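Local coordinates for protein alkyl hydroperoxide reductase E (Mycobacterium tuberculosis, PDB 5C04) that probably reduces hydrogen peroxide and organic hydroperoxides to water and alcohols as a thiol-specific peroxidase, so protecting the cell against oxidative stress, at residues Ala7-Phe12 / Val22-Tyr27; Val33-His38 / Leu68-Gly73; Thr119-Arg124 / Asp147-Leu152. The protein carries 1 engineered substitution. One frame throughout, in Å; residues are numbered along the deposited sequence. Where two conformers were deposited one is given.

Interaction 1 (Ala7-Phe12 / Val22-Tyr27); sequences ATAPDF and VTLRGY
Phe12 and Leu24 face each other where the two arms of an antiparallel beta-hairpin run on past strands 13-16 and 21-23, near the N-terminus of this thioredoxin-fold peroxiredoxin. Leu24 N donates a hydrogen bond to Phe12 O at 3.2 Å, continuing the pairing of the hairpin, and the CA-H of Thr23 points at that same oxygen. One residue further out the partner is a side chain: Asp11 OD1 accepts the backbone N-H of Arg25 at 3.2 Å, from the syn side and 33° out of the carboxylate plane. OD1 also takes a weak bond from Phe12 N, and these two backbone donors would limit the rotation of the carboxylate.

The salt bridge is long: Asp11 OD2 lies 3.5 Å from Arg25 NE, at the edge of the guanidinium and in its plane, yet the two flat groups are turned 59° apart. Arg28 brings a like charge close to Arg25.

Apolar contact fills the inner side. Phe12 holds CG in the crowded position between its backbone N and carbonyl carbon (chi1 61°), and its ring lies with one face against Leu24 CB, a CH-pi contact at 4.0 Å from the centroid. Further out on Leu24, CD2 reaches the earlier residues of the same arm, 3.7 Å from Ala9 CB and 3.5 Å from Pro10 O, an oxygen hydrogen-bonded to Tyr105 OH.

Interaction 2 (Val33-His38 / Leu68-Gly73); sequences VLLVFH and LAISVG. Engineered in segment 33-38: His38 (natural residue Phe).
Val36 and Ala69 form the middle rung of a parallel strand pair at the buried centre of the chain, with Leu35-Leu68 and Phe37-Ile70 as the rungs on either side. The strands are twisted by 28° against each other. The bonds alternate as parallel pairing requires: Leu34 O receives Leu68 N, Val36 N donates to Leu68 O at 2.8 Å, Val36 O accepts Ile70 N, also at 2.8 Å, and His38 N donates to Ile70 O. Val36 thus spends both its backbone groups on this neighbour, whereas Leu35 and Phe37 bond to strand 114-122 on the other side of strand 32-37.

On one face of the sheet the side chains of Leu35 and Leu68 lie side by side, CD2 to CD1 3.9 Å, and Leu68 CD1 also meets Val33 CG1. Phe37 and Ile70 run alongside in the same way: CG2 of Ile70 touches ring atom CE2 at 3.7 Å, while CD1 comes over the ring face near its rim. The two strands belong to a beta-alpha-beta crossover, strand 32-37, helix 44-55 and strand 65-71, the thioredoxin-fold unit that carries Cys46, the active-site residue by similarity. The helix covers the other face, with Leu53 on Val36 and Leu50 on Ala69.

At the C-terminal ends sits His38, an engineered residue (Phe in the natural sequence), the nearest atoms of its side chain and that of Cys46 about 3 Å apart. Ser71 CB lies over one face of the imidazole, 3.5 Å from NE2. In the conformer given, one of two, Ser71 has OG anti to its backbone N (chi1 -165°) and donates to His38 O at 2.8 Å from above the carbonyl plane. A water also donates to His38 O, at 2.8 Å, and accepts Val72 N.

Interaction 3 (Thr119-Arg124 / Asp147-Leu152); sequences TFVVDR and DALAAL
Val121 and Leu152 meet through methyl groups whose places follow from their torsions: chi1 of Val121 (173°) sets CG1 anti to the backbone N, with CG2 anti to the carbonyl carbon, while in Leu152 chi1 (-66°) puts CG anti to the carbonyl carbon and an extended chi2 (167°) carries CD1 on to the valine. The two side chains run antiparallel past one another, and their methyls meet at 3.6 Å, Val121 CG1 to Leu152 CD1. The forked valine serves two more partners. CG1 also receives CD2 of Leu149 at 3.9 Å, from a side chain that crosses it obliquely, and CG2 meets Ala148 CB at 3.8 Å. One beta-branched residue on the strand therefore touches three residues within little more than a turn of chain. The CA atoms of Val121 and Ala148 are 7.0 Å apart, as are those of Asp123 and Leu152.

Beyond the strand, the second methyl of Leu152, CD2, leans on Asp123 CB at 4.2 Å. The carboxylate of Asp123 is engaged by other residues, OD2 in a salt bridge with Arg129 and OD1 in hydrogen bonds with Ser125 OG and Ile127 N. In the conformer given, one of two, NH2 of Arg124 lies 3.2 Å from Leu152 O; the clear hydrogen bond of that oxygen is with Asn32 ND2. The chain approaches Leu152 through a turn in which Leu152 N bonds to Leu149 O.

Leu34 and Phe130, from the strands flanking 114-122, border Val121, and Phe130 reaches Ala148 as well. Apolar side chains of a last helix laid on one face of the sheet in this way are characteristic of the thioredoxin fold, whose C-terminal helix 143-150 here packs against strand 114-122 just before the chain ends.

Overall arrangement
The three contacts share one sheet, their centres 13 to 15 Å apart. Interaction 2 is its core, its centre about 2 Å from that of the chain, the other two centres about 12 Å from it. Strand 32-37 links interactions 2 and 3 through probable hydrogen bonds, Val33 O to Val122 N and Leu35 N to Phe120 O, both 2.8 Å. Interaction 1 packs on the sheet face of Leu35 and Ile70, with Phe12 CZ 3.9 Å from Leu35 CD2, and it reaches interaction 3 where Ala9 CB meets Val122 CG2 at 3.8 Å. The helix of interaction 3 lies against Val121, which points away from Ala9. Of the three, interaction 2 alone adjoins Cys46, through His38.

Interaction 1 (Ala7-Phe12 / Val22-Tyr27)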
ATOM      1  N   ALA A   7      -1.525 -11.190  28.021  1.00 43.25           N
ATOM      2  CA  ALA A   7      -0.300 -11.384  27.276  1.00 42.41           C
ATOM      3  C   ALA A   7       0.528 -10.109  27.259  1.00 41.26           C
ATOM      4  O   ALA A   7      -0.003  -8.999  27.358  1.00 40.70           O
ATOM      5  CB  ALA A   7      -0.610 -11.823  25.847  1.00 42.44           C
ATOM      6  N   THR A   8       1.831 -10.273  27.098  1.00 41.14           N
ATOM      7  CA  THR A   8       2.719  -9.148  26.895  1.00 40.30           C
ATOM      8  C   THR A   8       2.577  -8.726  25.437  1.00 37.49           C
ATOM      9  O   THR A   8       2.675  -9.557  24.530  1.00 40.01           O
ATOM     10  CB  THR A   8       4.172  -9.516  27.210  1.00 42.97           C
ATOM     11  OG1 THR A   8       4.271  -9.887  28.596  1.00 45.09           O
ATOM     12  CG2 THR A   8       5.115  -8.343  26.938  1.00 43.36           C
ATOM     13  N   ALA A   9       2.323  -7.441  25.227  1.00 35.11           N
ATOM     14  CA  ALA A   9       2.206  -6.884  23.864  1.00 33.84           C
ATOM     15  C   ALA A   9       3.540  -6.986  23.115  1.00 34.81           C
ATOM     16  O   ALA A   9       4.542  -6.468  23.603  1.00 36.68           O
ATOM     17  CB  ALA A   9       1.801  -5.431  23.955  1.00 32.93           C
ATOM     18  N   PRO A  10       3.558  -7.618  21.907  1.00 34.36           N
ATOM     19  CA  PRO A  10       4.811  -7.689  21.158  1.00 34.37           C
ATOM     20  C   PRO A  10       5.360  -6.308  20.861  1.00 33.23           C
ATOM     21  O   PRO A  10       4.595  -5.425  20.467  1.00 32.85           O
ATOM     22  CB  PRO A  10       4.404  -8.417  19.874  1.00 33.83           C
ATOM     23  CG  PRO A  10       3.314  -9.327  20.323  1.00 35.14           C
ATOM     24  CD  PRO A  10       2.558  -8.556  21.369  1.00 34.32           C
ATOM     25  N   ASP A  11       6.669  -6.107  21.012  1.00 34.55           N
ATOM     26  CA  ASP A  11       7.240  -4.807  20.665  1.00 34.79           C
ATOM     27  C   ASP A  11       7.258  -4.650  19.150  1.00 33.38           C
ATOM     28  O   ASP A  11       7.263  -5.624  18.386  1.00 35.35           O
ATOM     29  CB  ASP A  11       8.679  -4.613  21.167  1.00 39.91           C
ATOM     30  CG  ASP A  11       9.049  -3.112  21.362  1.00 42.69           C
ATOM     31  OD1 ASP A  11       8.186  -2.205  21.186  1.00 37.80           O
ATOM     32  OD2 ASP A  11      10.219  -2.847  21.741  1.00 48.53           O
ATOM     33  N   PHE A  12       7.253  -3.397  18.745  1.00 32.51           N
ATOM     34  CA  PHE A  12       7.405  -3.075  17.346  1.00 30.90           C
ATOM     35  C   PHE A  12       8.021  -1.712  17.180  1.00 31.28           C
ATOM     36  O   PHE A  12       7.910  -0.865  18.059  1.00 31.93           O
ATOM     37  CB  PHE A  12       6.058  -3.150  16.590  1.00 29.83           C
ATOM     38  CG  PHE A  12       4.984  -2.190  17.097  1.00 28.64           C
ATOM     39  CD1 PHE A  12       5.041  -0.831  16.818  1.00 28.42           C
ATOM     40  CD2 PHE A  12       3.904  -2.662  17.840  1.00 29.55           C
ATOM     41  CE1 PHE A  12       4.058   0.042  17.275  1.00 28.62           C
ATOM     42  CE2 PHE A  12       2.916  -1.798  18.293  1.00 29.09           C
ATOM     43  CZ  PHE A  12       2.984  -0.446  18.007  1.00 29.23           C
ATOM     44  N   VAL A  22       8.181   5.116  15.383  1.00 30.30           N
ATOM     45  CA  VAL A  22       7.375   4.987  16.592  1.00 29.79           C
ATOM     46  C   VAL A  22       7.579   3.587  17.136  1.00 30.07           C
ATOM     47  O   VAL A  22       7.445   2.614  16.415  1.00 30.69           O
ATOM     48  CB  VAL A  22       5.899   5.192  16.254  1.00 28.90           C
ATOM     49  CG1 VAL A  22       5.025   4.896  17.470  1.00 29.51           C
ATOM     50  CG2 VAL A  22       5.655   6.599  15.738  1.00 29.00           C
ATOM     51  N   THR A  23       7.948   3.487  18.423  1.00 32.52           N
ATOM     52  CA  THR A  23       8.128   2.180  19.064  0.50 33.57           C
ATOM     53  C   THR A  23       7.081   2.054  20.162  1.00 33.57           C
ATOM     54  O   THR A  23       6.728   3.042  20.790  1.00 37.37           O
ATOM     55  CB  THR A  23       9.561   2.007  19.629  0.50 36.00           C
ATOM     56  OG1 THR A  23      10.490   1.907  18.547  0.50 36.21           O
ATOM     57  CG2 THR A  23       9.701   0.753  20.513  0.50 37.05           C
ATOM     58  N   LEU A  24       6.565   0.845  20.371  1.00 32.72           N
ATOM     59  CA  LEU A  24       5.566   0.625  21.437  1.00 31.95           C
ATOM     60  C   LEU A  24       6.196   0.857  22.826  1.00 34.34           C
ATOM     61  O   LEU A  24       5.602   1.511  23.694  1.00 33.34           O
ATOM     62  CB  LEU A  24       5.006  -0.794  21.367  1.00 32.65           C
ATOM     63  CG  LEU A  24       3.921  -1.159  22.396  1.00 32.63           C
ATOM     64  CD1 LEU A  24       2.700  -0.281  22.214  1.00 32.78           C
ATOM     65  CD2 LEU A  24       3.530  -2.628  22.334  1.00 32.91           C
ATOM     66  N   ARG A  25       7.395   0.314  23.004  1.00 36.40           N
ATOM     67  CA  ARG A  25       8.107   0.385  24.306  1.00 38.22           C
ATOM     68  C   ARG A  25       8.350   1.811  24.794  1.00 39.26           C
ATOM     69  O   ARG A  25       8.398   2.048  26.020  1.00 41.55           O
ATOM     70  CB  ARG A  25       9.431  -0.362  24.195  1.00 40.87           C
ATOM     71  CG  ARG A  25      10.142  -0.600  25.517  1.00 44.41           C
ATOM     72  CD  ARG A  25      11.206  -1.656  25.327  1.00 46.35           C
ATOM     73  NE  ARG A  25      10.620  -2.998  25.258  1.00 47.19           N
ATOM     74  CZ  ARG A  25      10.608  -3.881  26.261  1.00 48.18           C
ATOM     75  NH1 ARG A  25      11.146  -3.587  27.432  1.00 49.02           N
ATOM     76  NH2 ARG A  25      10.055  -5.074  26.084  1.00 48.75           N
ATOM     77  N   GLY A  26       8.508   2.751  23.865  1.00 40.26           N
ATOM     78  CA  GLY A  26       8.627   4.180  24.188  1.00 41.29           C
ATOM     79  C   GLY A  26       7.576   4.712  25.155  1.00 41.23           C
ATOM     80  O   GLY A  26       7.843   5.640  25.919  1.00 43.77           O
ATOM     81  N   TYR A  27       6.387   4.118  25.142  1.00 38.78           N
ATOM     82  CA  TYR A  27       5.273   4.588  25.975  1.00 37.91           C
ATOM     83  C   TYR A  27       5.247   3.987  27.393  1.00 39.72           C
ATOM     84  O   TYR A  27       4.464   4.434  28.254  1.00 37.96           O
ATOM     85  CB  TYR A  27       3.939   4.306  25.283  1.00 36.50           C
ATOM     86  CG  TYR A  27       3.724   5.083  24.002  1.00 35.02           C
ATOM     87  CD1 TYR A  27       3.257   6.397  24.030  1.00 34.96           C
ATOM     88  CD2 TYR A  27       4.007   4.512  22.756  1.00 34.01           C
ATOM     89  CE1 TYR A  27       3.043   7.106  22.848  1.00 34.64           C
ATOM     90  CE2 TYR A  27       3.810   5.221  21.584  1.00 33.55           C
ATOM     91  CZ  TYR A  27       3.337   6.510  21.633  1.00 33.64           C
ATOM     92  OH  TYR A  27       3.129   7.213  20.467  1.00 33.79           O
TER

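Interaction 2 (Val33-His38 / Leu68-Gly73)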
ATOM      1  N   VAL A  33      -1.704   2.619  25.772  1.00 27.35           N
ATOM      2  CA  VAL A  33      -1.685   2.728  24.310  1.00 26.70           C
ATOM      3  C   VAL A  33      -2.838   1.958  23.702  1.00 25.70           C
ATOM      4  O   VAL A  33      -2.971   0.745  23.906  1.00 25.43           O
ATOM      5  CB  VAL A  33      -0.358   2.234  23.715  1.00 27.02           C
ATOM      6  CG1 VAL A  33      -0.328   2.481  22.203  1.00 26.11           C
ATOM      7  CG2 VAL A  33       0.853   2.902  24.355  1.00 28.18           C
ATOM      8  N   LEU A  34      -3.619   2.668  22.886  1.00 24.41           N
ATOM      9  CA  LEU A  34      -4.678   2.086  22.078  1.00 23.84           C
ATOM     10  C   LEU A  34      -4.073   1.793  20.705  1.00 22.48           C
ATOM     11  O   LEU A  34      -3.607   2.722  20.023  1.00 22.87           O
ATOM     12  CB  LEU A  34      -5.836   3.063  21.903  1.00 23.90           C
ATOM     13  CG  LEU A  34      -7.020   2.578  21.073  1.00 23.73           C
ATOM     14  CD1 LEU A  34      -7.788   1.451  21.733  1.00 24.76           C
ATOM     15  CD2 LEU A  34      -7.939   3.742  20.744  1.00 24.87           C
ATOM     16  N   LEU A  35      -4.083   0.521  20.350  1.00 21.48           N
ATOM     17  CA  LEU A  35      -3.629   0.063  19.007  1.00 20.45           C
ATOM     18  C   LEU A  35      -4.841  -0.247  18.160  1.00 20.32           C
ATOM     19  O   LEU A  35      -5.614  -1.168  18.487  1.00 21.56           O
ATOM     20  CB  LEU A  35      -2.791  -1.207  19.122  1.00 22.14           C
ATOM     21  CG  LEU A  35      -1.545  -1.110  20.005  1.00 23.57           C
ATOM     22  CD1 LEU A  35      -0.820  -2.437  20.035  1.00 24.73           C
ATOM     23  CD2 LEU A  35      -0.621   0.003  19.549  1.00 24.21           C
ATOM     24  N   VAL A  36      -5.026   0.534  17.084  1.00 18.77           N
ATOM     25  CA  VAL A  36      -6.160   0.356  16.171  1.00 18.69           C
ATOM     26  C   VAL A  36      -5.630  -0.192  14.829  1.00 18.31           C
ATOM     27  O   VAL A  36      -5.227   0.561  13.925  1.00 18.97           O
ATOM     28  CB  VAL A  36      -6.961   1.663  15.968  1.00 18.40           C
ATOM     29  CG1 VAL A  36      -8.177   1.403  15.076  1.00 18.85           C
ATOM     30  CG2 VAL A  36      -7.380   2.262  17.340  1.00 19.36           C
ATOM     31  N   PHE A  37      -5.626  -1.507  14.724  1.00 17.95           N
ATOM     32  CA  PHE A  37      -5.314  -2.162  13.424  1.00 17.55           C
ATOM     33  C   PHE A  37      -6.497  -1.975  12.503  1.00 17.68           C
ATOM     34  O   PHE A  37      -7.648  -2.072  12.933  1.00 17.80           O
ATOM     35  CB  PHE A  37      -5.029  -3.651  13.616  1.00 18.39           C
ATOM     36  CG  PHE A  37      -3.728  -3.937  14.317  1.00 19.50           C
ATOM     37  CD1 PHE A  37      -3.656  -4.009  15.708  1.00 20.47           C
ATOM     38  CD2 PHE A  37      -2.572  -4.177  13.591  1.00 20.62           C
ATOM     39  CE1 PHE A  37      -2.458  -4.301  16.355  1.00 21.78           C
ATOM     40  CE2 PHE A  37      -1.372  -4.478  14.230  1.00 21.58           C
ATOM     41  CZ  PHE A  37      -1.319  -4.523  15.603  1.00 22.54           C
ATOM     42  N   HIS A  38      -6.238  -1.745  11.212  1.00 17.40           N
ATOM     43  CA  HIS A  38      -7.345  -1.637  10.270  1.00 17.12           C
ATOM     44  C   HIS A  38      -6.895  -2.027   8.869  1.00 16.44           C
ATOM     45  O   HIS A  38      -5.699  -1.948   8.566  1.00 18.17           O
ATOM     46  CB  HIS A  38      -7.985  -0.255  10.296  1.00 17.79           C
ATOM     47  CG  HIS A  38      -7.108   0.806   9.764  1.00 18.62           C
ATOM     48  ND1 HIS A  38      -7.204   1.229   8.454  1.00 20.84           N
ATOM     49  CD2 HIS A  38      -6.055   1.466  10.305  1.00 19.83           C
ATOM     50  CE1 HIS A  38      -6.279   2.138   8.231  1.00 21.95           C
ATOM     51  NE2 HIS A  38      -5.575   2.306   9.326  1.00 21.55           N
ATOM     52  N   LEU A  68      -2.590   4.768  18.313  1.00 22.57           N
ATOM     53  CA  LEU A  68      -1.817   4.479  17.094  1.00 22.52           C
ATOM     54  C   LEU A  68      -2.660   3.654  16.155  1.00 21.78           C
ATOM     55  O   LEU A  68      -3.129   2.581  16.521  1.00 22.14           O
ATOM     56  CB  LEU A  68      -0.555   3.682  17.439  1.00 23.42           C
ATOM     57  CG  LEU A  68       0.328   4.265  18.551  1.00 25.17           C
ATOM     58  CD1 LEU A  68       1.395   3.286  19.006  1.00 26.08           C
ATOM     59  CD2 LEU A  68       0.964   5.548  18.080  1.00 25.75           C
ATOM     60  N   ALA A  69      -2.813   4.130  14.927  1.00 20.40           N
ATOM     61  CA  ALA A  69      -3.517   3.368  13.906  1.00 20.48           C
ATOM     62  C   ALA A  69      -2.448   2.572  13.154  1.00 20.96           C
ATOM     63  O   ALA A  69      -1.353   3.104  12.956  1.00 24.78           O
ATOM     64  CB  ALA A  69      -4.296   4.289  12.997  1.00 20.38           C
ATOM     65  N   ILE A  70      -2.698   1.309  12.864  1.00 18.17           N
ATOM     66  CA  ILE A  70      -1.714   0.473  12.136  1.00 19.08           C
ATOM     67  C   ILE A  70      -2.367  -0.230  10.960  1.00 18.62           C
ATOM     68  O   ILE A  70      -3.396  -0.885  11.111  1.00 18.29           O
ATOM     69  CB  ILE A  70      -1.134  -0.607  13.079  1.00 20.18           C
ATOM     70  CG1 ILE A  70      -0.541   0.056  14.340  1.00 21.73           C
ATOM     71  CG2 ILE A  70      -0.120  -1.505  12.365  1.00 20.70           C
ATOM     72  CD1 ILE A  70      -0.065  -0.900  15.434  1.00 23.44           C
ATOM     73  N   SER A  71      -1.736  -0.128   9.788  1.00 18.03           N
ATOM     74  CA  SER A  71      -2.265  -0.739   8.580  0.50 18.01           C
ATOM     75  C   SER A  71      -1.095  -1.093   7.681  1.00 17.92           C
ATOM     76  O   SER A  71       0.005  -0.589   7.898  1.00 18.41           O
ATOM     77  CB  SER A  71      -3.198   0.244   7.894  0.50 17.86           C
ATOM     78  OG  SER A  71      -3.996  -0.415   6.927  0.50 17.90           O
ATOM     79  N   VAL A  72      -1.357  -1.911   6.651  1.00 17.04           N
ATOM     80  CA  VAL A  72      -0.284  -2.343   5.747  1.00 18.13           C
ATOM     81  C   VAL A  72       0.181  -1.291   4.734  1.00 18.20           C
ATOM     82  O   VAL A  72       1.136  -1.568   3.994  1.00 19.25           O
ATOM     83  CB  VAL A  72      -0.642  -3.672   5.033  1.00 18.21           C
ATOM     84  CG1 VAL A  72      -0.818  -4.813   6.030  1.00 19.36           C
ATOM     85  CG2 VAL A  72      -1.826  -3.510   4.100  1.00 19.07           C
ATOM     86  N   GLY A  73      -0.407  -0.093   4.696  1.00 17.51           N
ATOM     87  CA  GLY A  73       0.031   0.920   3.757  1.00 17.57           C
ATOM     88  C   GLY A  73       1.353   1.547   4.130  1.00 18.65           C
ATOM     89  O   GLY A  73       1.677   1.622   5.313  1.00 19.50           O
TER
HETATM   90  O   HOH W   1      -3.961  -3.489   7.018  1.00 18.26           O

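Interaction 3 (Thr119-Arg124 / Asp147-Leu152)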
ATOM      1  N   THR A 119      -8.087  -4.569  17.820  1.00 22.74           N
ATOM      2  CA  THR A 119      -7.865  -3.439  18.700  1.00 22.32           C
ATOM      3  C   THR A 119      -7.311  -3.948  20.021  1.00 23.96           C
ATOM      4  O   THR A 119      -7.799  -4.946  20.545  1.00 25.60           O
ATOM      5  CB  THR A 119      -9.163  -2.681  19.046  1.00 22.41           C
ATOM      6  OG1 THR A 119     -10.064  -2.671  17.933  1.00 23.31           O
ATOM      7  CG2 THR A 119      -8.851  -1.265  19.550  1.00 22.59           C
ATOM      8  N   PHE A 120      -6.328  -3.251  20.544  1.00 23.50           N
ATOM      9  CA  PHE A 120      -5.731  -3.589  21.827  1.00 24.74           C
ATOM     10  C   PHE A 120      -5.520  -2.354  22.641  1.00 24.62           C
ATOM     11  O   PHE A 120      -5.303  -1.265  22.126  1.00 24.10           O
ATOM     12  CB  PHE A 120      -4.379  -4.266  21.600  1.00 25.60           C
ATOM     13  CG  PHE A 120      -4.469  -5.503  20.793  1.00 25.66           C
ATOM     14  CD1 PHE A 120      -4.357  -5.426  19.412  1.00 24.27           C
ATOM     15  CD2 PHE A 120      -4.636  -6.742  21.379  1.00 26.22           C
ATOM     16  CE1 PHE A 120      -4.470  -6.558  18.641  1.00 25.27           C
ATOM     17  CE2 PHE A 120      -4.741  -7.883  20.620  1.00 27.24           C
ATOM     18  CZ  PHE A 120      -4.641  -7.793  19.235  1.00 26.36           C
ATOM     19  N   VAL A 121      -5.620  -2.510  23.964  1.00 24.94           N
ATOM     20  CA  VAL A 121      -5.119  -1.502  24.869  1.00 26.18           C
ATOM     21  C   VAL A 121      -3.974  -2.130  25.650  1.00 28.64           C
ATOM     22  O   VAL A 121      -4.121  -3.240  26.198  1.00 29.68           O
ATOM     23  CB  VAL A 121      -6.206  -0.976  25.812  1.00 26.11           C
ATOM     24  CG1 VAL A 121      -5.559  -0.056  26.846  1.00 27.44           C
ATOM     25  CG2 VAL A 121      -7.310  -0.275  25.036  1.00 25.22           C
ATOM     26  N   VAL A 122      -2.839  -1.432  25.639  1.00 28.53           N
ATOM     27  CA  VAL A 122      -1.611  -1.868  26.294  1.00 31.08           C
ATOM     28  C   VAL A 122      -1.420  -0.971  27.492  1.00 32.02           C
ATOM     29  O   VAL A 122      -1.430   0.261  27.375  1.00 31.79           O
ATOM     30  CB  VAL A 122      -0.375  -1.744  25.358  1.00 31.32           C
ATOM     31  CG1 VAL A 122       0.874  -2.283  26.032  1.00 32.35           C
ATOM     32  CG2 VAL A 122      -0.612  -2.480  24.051  1.00 30.71           C
ATOM     33  N   ASP A 123      -1.250  -1.564  28.673  1.00 33.88           N
ATOM     34  CA  ASP A 123      -1.118  -0.723  29.848  1.00 35.36           C
ATOM     35  C   ASP A 123       0.310  -0.195  29.978  1.00 36.53           C
ATOM     36  O   ASP A 123       1.170  -0.479  29.135  1.00 35.23           O
ATOM     37  CB  ASP A 123      -1.634  -1.425  31.123  1.00 36.63           C
ATOM     38  CG  ASP A 123      -0.728  -2.531  31.625  1.00 38.74           C
ATOM     39  OD1 ASP A 123       0.436  -2.671  31.189  1.00 39.05           O
ATOM     40  OD2 ASP A 123      -1.198  -3.262  32.529  1.00 40.41           O
ATOM     41  N   ARG A 124       0.582   0.545  31.046  1.00 37.03           N
ATOM     42  CA  ARG A 124       1.872   1.215  31.204  0.50 38.73           C
ATOM     43  C   ARG A 124       3.027   0.245  31.470  1.00 39.79           C
ATOM     44  O   ARG A 124       4.189   0.627  31.391  1.00 42.38           O
ATOM     45  CB  ARG A 124       1.795   2.257  32.318  0.50 40.18           C
ATOM     46  CG  ARG A 124       0.963   3.480  31.964  0.50 39.78           C
ATOM     47  CD  ARG A 124       1.023   4.510  33.080  0.50 41.61           C
ATOM     48  NE  ARG A 124       0.270   4.085  34.258  0.50 42.52           N
ATOM     49  CZ  ARG A 124      -0.987   4.435  34.522  0.50 42.80           C
ATOM     50  NH1 ARG A 124      -1.578   3.998  35.627  0.50 43.84           N
ATOM     51  NH2 ARG A 124      -1.661   5.219  33.690  0.50 41.91           N
ATOM     52  N   ASP A 147     -13.874   2.942  27.382  1.00 28.79           N
ATOM     53  CA  ASP A 147     -14.054   2.269  28.672  1.00 29.50           C
ATOM     54  C   ASP A 147     -12.782   1.581  29.147  1.00 29.83           C
ATOM     55  O   ASP A 147     -12.424   1.638  30.313  1.00 31.15           O
ATOM     56  CB  ASP A 147     -15.174   1.240  28.579  1.00 29.94           C
ATOM     57  CG  ASP A 147     -15.338   0.456  29.854  1.00 31.87           C
ATOM     58  OD1 ASP A 147     -15.816   1.068  30.831  1.00 32.10           O
ATOM     59  OD2 ASP A 147     -14.920  -0.724  29.903  1.00 31.70           O
ATOM     60  N   ALA A 148     -12.091   0.911  28.223  1.00 27.86           N
ATOM     61  CA  ALA A 148     -10.876   0.198  28.540  1.00 30.33           C
ATOM     62  C   ALA A 148      -9.773   1.142  29.027  1.00 31.40           C
ATOM     63  O   ALA A 148      -9.064   0.856  29.987  1.00 33.61           O
ATOM     64  CB  ALA A 148     -10.403  -0.581  27.305  1.00 29.79           C
ATOM     65  N   LEU A 149      -9.623   2.266  28.326  1.00 31.33           N
ATOM     66  CA  LEU A 149      -8.654   3.286  28.696  1.00 31.92           C
ATOM     67  C   LEU A 149      -8.986   3.905  30.057  1.00 33.37           C
ATOM     68  O   LEU A 149      -8.094   4.107  30.881  1.00 34.45           O
ATOM     69  CB  LEU A 149      -8.597   4.387  27.623  1.00 31.60           C
ATOM     70  CG  LEU A 149      -7.943   3.981  26.303  1.00 30.91           C
ATOM     71  CD1 LEU A 149      -8.170   5.072  25.275  1.00 31.64           C
ATOM     72  CD2 LEU A 149      -6.452   3.704  26.473  1.00 31.14           C
ATOM     73  N   ALA A 150     -10.269   4.188  30.285  1.00 33.11           N
ATOM     74  CA  ALA A 150     -10.726   4.791  31.543  1.00 35.46           C
ATOM     75  C   ALA A 150     -10.425   3.915  32.763  1.00 38.74           C
ATOM     76  O   ALA A 150     -10.102   4.428  33.839  1.00 40.59           O
ATOM     77  CB  ALA A 150     -12.213   5.105  31.457  1.00 34.10           C
ATOM     78  N   ALA A 151     -10.505   2.597  32.599  1.00 39.74           N
ATOM     79  CA  ALA A 151     -10.153   1.654  33.667  1.00 39.91           C
ATOM     80  C   ALA A 151      -8.681   1.697  34.094  1.00 42.71           C
ATOM     81  O   ALA A 151      -8.330   1.213  35.171  1.00 44.47           O
ATOM     82  CB  ALA A 151     -10.514   0.236  33.246  1.00 40.47           C
ATOM     83  N   LEU A 152      -7.813   2.260  33.254  1.00 41.27           N
ATOM     84  CA  LEU A 152      -6.370   2.194  33.467  1.00 41.57           C
ATOM     85  C   LEU A 152      -5.682   3.517  33.852  1.00 44.47           C
ATOM     86  O   LEU A 152      -4.447   3.586  33.887  1.00 45.61           O
ATOM     87  CB  LEU A 152      -5.734   1.669  32.173  1.00 38.74           C
ATOM     88  CG  LEU A 152      -6.106   0.231  31.833  1.00 38.70           C
ATOM     89  CD1 LEU A 152      -5.678  -0.037  30.399  1.00 37.92           C
ATOM     90  CD2 LEU A 152      -5.464  -0.766  32.787  1.00 39.48           C
TER